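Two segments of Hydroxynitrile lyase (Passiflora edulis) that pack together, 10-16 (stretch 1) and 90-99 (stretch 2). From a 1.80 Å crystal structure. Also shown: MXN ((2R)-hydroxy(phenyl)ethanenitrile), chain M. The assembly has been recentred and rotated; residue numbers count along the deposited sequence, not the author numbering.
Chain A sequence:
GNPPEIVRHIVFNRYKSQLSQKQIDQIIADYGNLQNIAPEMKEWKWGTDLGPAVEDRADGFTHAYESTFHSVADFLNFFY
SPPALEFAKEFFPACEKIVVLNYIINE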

# COMPACT_ATOMS: atom_id res chain seq x y z
N ILE A 10 3.18 -4.66 -0.12
CA ILE A 10 2.69 -3.54 0.66
C ILE A 10 1.96 -4.04 1.88
O ILE A 10 1.03 -4.81 1.76
N VAL A 11 2.36 -3.52 3.03
CA VAL A 11 1.87 -3.89 4.35
C VAL A 11 1.28 -2.64 4.98
O VAL A 11 1.91 -1.58 5.02
N PHE A 12 0.05 -2.76 5.47
CA PHE A 12 -0.52 -1.76 6.39
C PHE A 12 -0.70 -2.45 7.75
O PHE A 12 -1.18 -3.57 7.80
N ASN A 13 -0.34 -1.79 8.84
CA ASN A 13 -0.62 -2.33 10.17
C ASN A 13 -1.01 -1.27 11.18
O ASN A 13 -0.99 -0.07 10.92
N ARG A 14 -1.41 -1.78 12.34
CA ARG A 14 -1.67 -1.04 13.53
C ARG A 14 -1.03 -1.87 14.64
O ARG A 14 -1.20 -3.09 14.66
N TYR A 15 -0.28 -1.21 15.51
CA TYR A 15 0.43 -1.87 16.60
C TYR A 15 -0.45 -2.07 17.82
O TYR A 15 -1.36 -1.28 18.09
N LYS A 16 -0.14 -3.12 18.57
CA LYS A 16 -0.82 -3.37 19.84
C LYS A 16 -0.57 -2.20 20.79
O LYS A 16 0.53 -1.67 20.85
N GLU A 90 8.59 -11.41 16.03
CA GLU A 90 8.31 -10.15 16.70
C GLU A 90 7.27 -9.32 15.98
O GLU A 90 6.49 -8.67 16.64
N PHE A 91 7.23 -9.35 14.64
CA PHE A 91 6.35 -8.46 13.91
C PHE A 91 4.86 -8.81 14.01
O PHE A 91 4.06 -7.96 14.37
N PHE A 92 4.49 -10.04 13.67
CA PHE A 92 3.07 -10.41 13.60
C PHE A 92 2.37 -10.32 14.96
O PHE A 92 1.26 -9.79 15.04
N PRO A 93 3.02 -10.80 16.05
CA PRO A 93 2.39 -10.64 17.38
C PRO A 93 2.26 -9.19 17.85
O PRO A 93 1.39 -8.89 18.70
N ALA A 94 3.09 -8.29 17.30
CA ALA A 94 3.01 -6.85 17.62
C ALA A 94 1.86 -6.13 16.90
O ALA A 94 1.56 -4.97 17.24
N CYS A 95 1.23 -6.78 15.92
CA CYS A 95 0.17 -6.18 15.10
C CYS A 95 -1.19 -6.37 15.75
O CYS A 95 -1.65 -7.50 15.97
N GLU A 96 -1.85 -5.25 16.06
CA GLU A 96 -3.27 -5.30 16.42
C GLU A 96 -4.07 -5.75 15.19
O GLU A 96 -4.95 -6.61 15.27
N LYS A 97 -3.74 -5.17 14.04
CA LYS A 97 -4.20 -5.72 12.78
C LYS A 97 -3.22 -5.47 11.65
O LYS A 97 -2.27 -4.70 11.79
N ILE A 98 -3.46 -6.15 10.54
CA ILE A 98 -2.53 -6.11 9.41
C ILE A 98 -3.28 -6.47 8.13
O ILE A 98 -4.21 -7.27 8.15
N VAL A 99 -2.90 -5.82 7.04
CA VAL A 99 -3.31 -6.26 5.71
C VAL A 99 -2.08 -6.15 4.80
O VAL A 99 -1.32 -5.18 4.90

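A beta bulge interrupts the antiparallel pairing of the two stretches: the register shifts by one residue between Arg14 and Tyr15, so that Arg14 pairs with Lys97 but Tyr15 with Cys95. At the bulge Arg14 O accepts two weak hydrogen bonds, from Glu96 N (2.7 Å) and Lys97 N (3.3 Å). Regular bonds flank it, Phe12 N to Val99 O (2.8 Å) on one side and Lys16 N to Ala94 O (2.8 Å) on the other.

Asn13 and Ile98 share one face of the sheet. Asn13, chi1 p (88°), directs its amide to sulfur: ND2 donates a hydrogen bond to Cys95 SG at 3.5 Å, while OD1 is satisfied elsewhere in the structure. The thiol is that of an m rotamer. Ile98 is extended (t, t), which brings CD1 to 3.9 Å from CG1 of Val11 (t). The same Val11 CG1 lies 4.2 Å from Phe91 CZ, at the ring edge. Phe91 (t) starts sideways, but its ring comes nearer stretch 1, and Tyr15 OH lies at the edge of the Phe91 ring, 3.8 Å from Phe91 CE1. Tyr15 (m) packs CD1 4.1 Å from Ala94 CB.

The bound (2R)-hydroxy(phenyl)ethanenitrile touches both stretches: its C2 is 3.5 Å from Phe92 CZ and 4.0 Å from Phe91 CD2, and its C8 is 3.8 Å from Val11 CG2.

Phe12, Arg14, Lys97 and Val99 occupy the other face. Val99 (p) sets CG1 3.6 Å from Phe12 CB; the Phe12 ring (m) then leads away. Arg14 (t, t, t) rests CB 4.0 Å from CG of Lys97 (p, t, t, t), and Glu96 CG lies at the guanidinium edge. Lys16 (m, with chi2 off-well at -111°) lays its aliphatic chain along the turn, CE 3.3 Å from both Pro93 O and Cys95 O.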

# COMPACT_ATOMS: atom_id res chain seq x y z
CB ILE A 10 1.72 -2.61 -0.10
CG1 ILE A 10 2.24 -2.26 -1.49
CG2 ILE A 10 1.46 -1.35 0.72
CD1 ILE A 10 3.52 -1.48 -1.55
CB VAL A 11 3.01 -4.41 5.23
CG1 VAL A 11 2.52 -4.76 6.64
CG2 VAL A 11 3.68 -5.60 4.56
CB PHE A 12 -1.93 -1.30 5.98
CG PHE A 12 -2.03 -0.56 4.67
CD1 PHE A 12 -0.94 0.01 4.03
CD2 PHE A 12 -3.29 -0.39 4.12
CE1 PHE A 12 -1.10 0.71 2.86
CE2 PHE A 12 -3.45 0.33 2.94
CZ PHE A 12 -2.36 0.87 2.31
CB ASN A 13 0.55 -3.22 10.69
CG ASN A 13 1.61 -2.45 11.43
OD1 ASN A 13 1.97 -1.35 11.05
ND2 ASN A 13 2.14 -3.04 12.52
CB ARG A 14 -3.18 -0.94 13.78
CG ARG A 14 -3.56 -0.03 14.94
CD ARG A 14 -5.02 -0.26 15.35
NE ARG A 14 -5.31 0.57 16.51
CZ ARG A 14 -5.60 1.87 16.47
NH1 ARG A 14 -5.68 2.54 15.31
NH2 ARG A 14 -5.81 2.53 17.62
CB TYR A 15 1.68 -1.10 17.00
CG TYR A 15 2.77 -1.26 15.97
CD1 TYR A 15 3.57 -2.40 15.96
CD2 TYR A 15 2.97 -0.30 14.97
CE1 TYR A 15 4.56 -2.58 15.01
CE2 TYR A 15 3.97 -0.46 14.02
CZ TYR A 15 4.76 -1.60 14.04
OH TYR A 15 5.73 -1.81 13.09
CB LYS A 16 -0.30 -4.65 20.45
CG LYS A 16 -0.55 -5.87 19.58
CD LYS A 16 -1.55 -6.80 20.16
CE LYS A 16 -1.77 -7.97 19.22
NZ LYS A 16 -2.32 -9.13 19.94
CB GLU A 90 9.58 -9.38 17.02
CG GLU A 90 10.30 -8.69 15.89
CD GLU A 90 11.26 -7.60 16.38
OE1 GLU A 90 11.59 -7.51 17.59
OE2 GLU A 90 11.70 -6.81 15.54
CB PHE A 91 6.77 -8.36 12.46
CG PHE A 91 5.99 -7.35 11.68
CD1 PHE A 91 6.11 -6.00 11.96
CD2 PHE A 91 5.12 -7.76 10.67
CE1 PHE A 91 5.38 -5.06 11.25
CE2 PHE A 91 4.39 -6.83 9.95
CZ PHE A 91 4.52 -5.48 10.24
CB PHE A 92 2.85 -11.77 12.91
CG PHE A 92 3.23 -11.76 11.45
CD1 PHE A 92 2.64 -10.86 10.58
CD2 PHE A 92 4.17 -12.65 10.94
CE1 PHE A 92 3.00 -10.81 9.24
CE2 PHE A 92 4.52 -12.63 9.60
CZ PHE A 92 3.93 -11.70 8.74
CB PRO A 93 3.30 -11.48 18.30
CG PRO A 93 3.93 -12.47 17.37
CD PRO A 93 4.22 -11.65 16.13
CB ALA A 94 4.32 -6.17 17.32
CB CYS A 95 0.13 -6.79 13.70
SG CYS A 95 1.57 -6.47 12.64
CB GLU A 96 -3.73 -3.93 16.93
CG GLU A 96 -5.19 -3.85 17.31
CD GLU A 96 -5.56 -4.84 18.41
OE1 GLU A 96 -4.74 -5.10 19.32
OE2 GLU A 96 -6.69 -5.35 18.34
CB LYS A 97 -5.59 -5.21 12.44
CG LYS A 97 -5.73 -3.71 12.42
CD LYS A 97 -7.19 -3.38 12.23
CE LYS A 97 -7.40 -1.94 11.80
NZ LYS A 97 -8.76 -1.83 11.19
CB ILE A 98 -1.33 -7.05 9.65
CG1 ILE A 98 -0.28 -6.89 8.54
CG2 ILE A 98 -1.78 -8.51 9.77
CD1 ILE A 98 0.97 -7.69 8.77
CB VAL A 99 -4.51 -5.47 5.15
CG1 VAL A 99 -4.24 -3.97 5.13
CG2 VAL A 99 -4.90 -5.96 3.77
C1 MXN M . 7.26 -9.29 6.73
C2 MXN M . 6.84 -9.99 7.85
C3 MXN M . 7.63 -11.01 8.39
C4 MXN M . 8.85 -11.31 7.80
C5 MXN M . 9.27 -10.62 6.67
C6 MXN M . 8.49 -9.61 6.13
C7 MXN M . 6.36 -8.24 6.17
C8 MXN M . 5.12 -8.95 5.79
N9 MXN M . 4.14 -9.52 5.48
O10 MXN M . 6.95 -7.62 5.02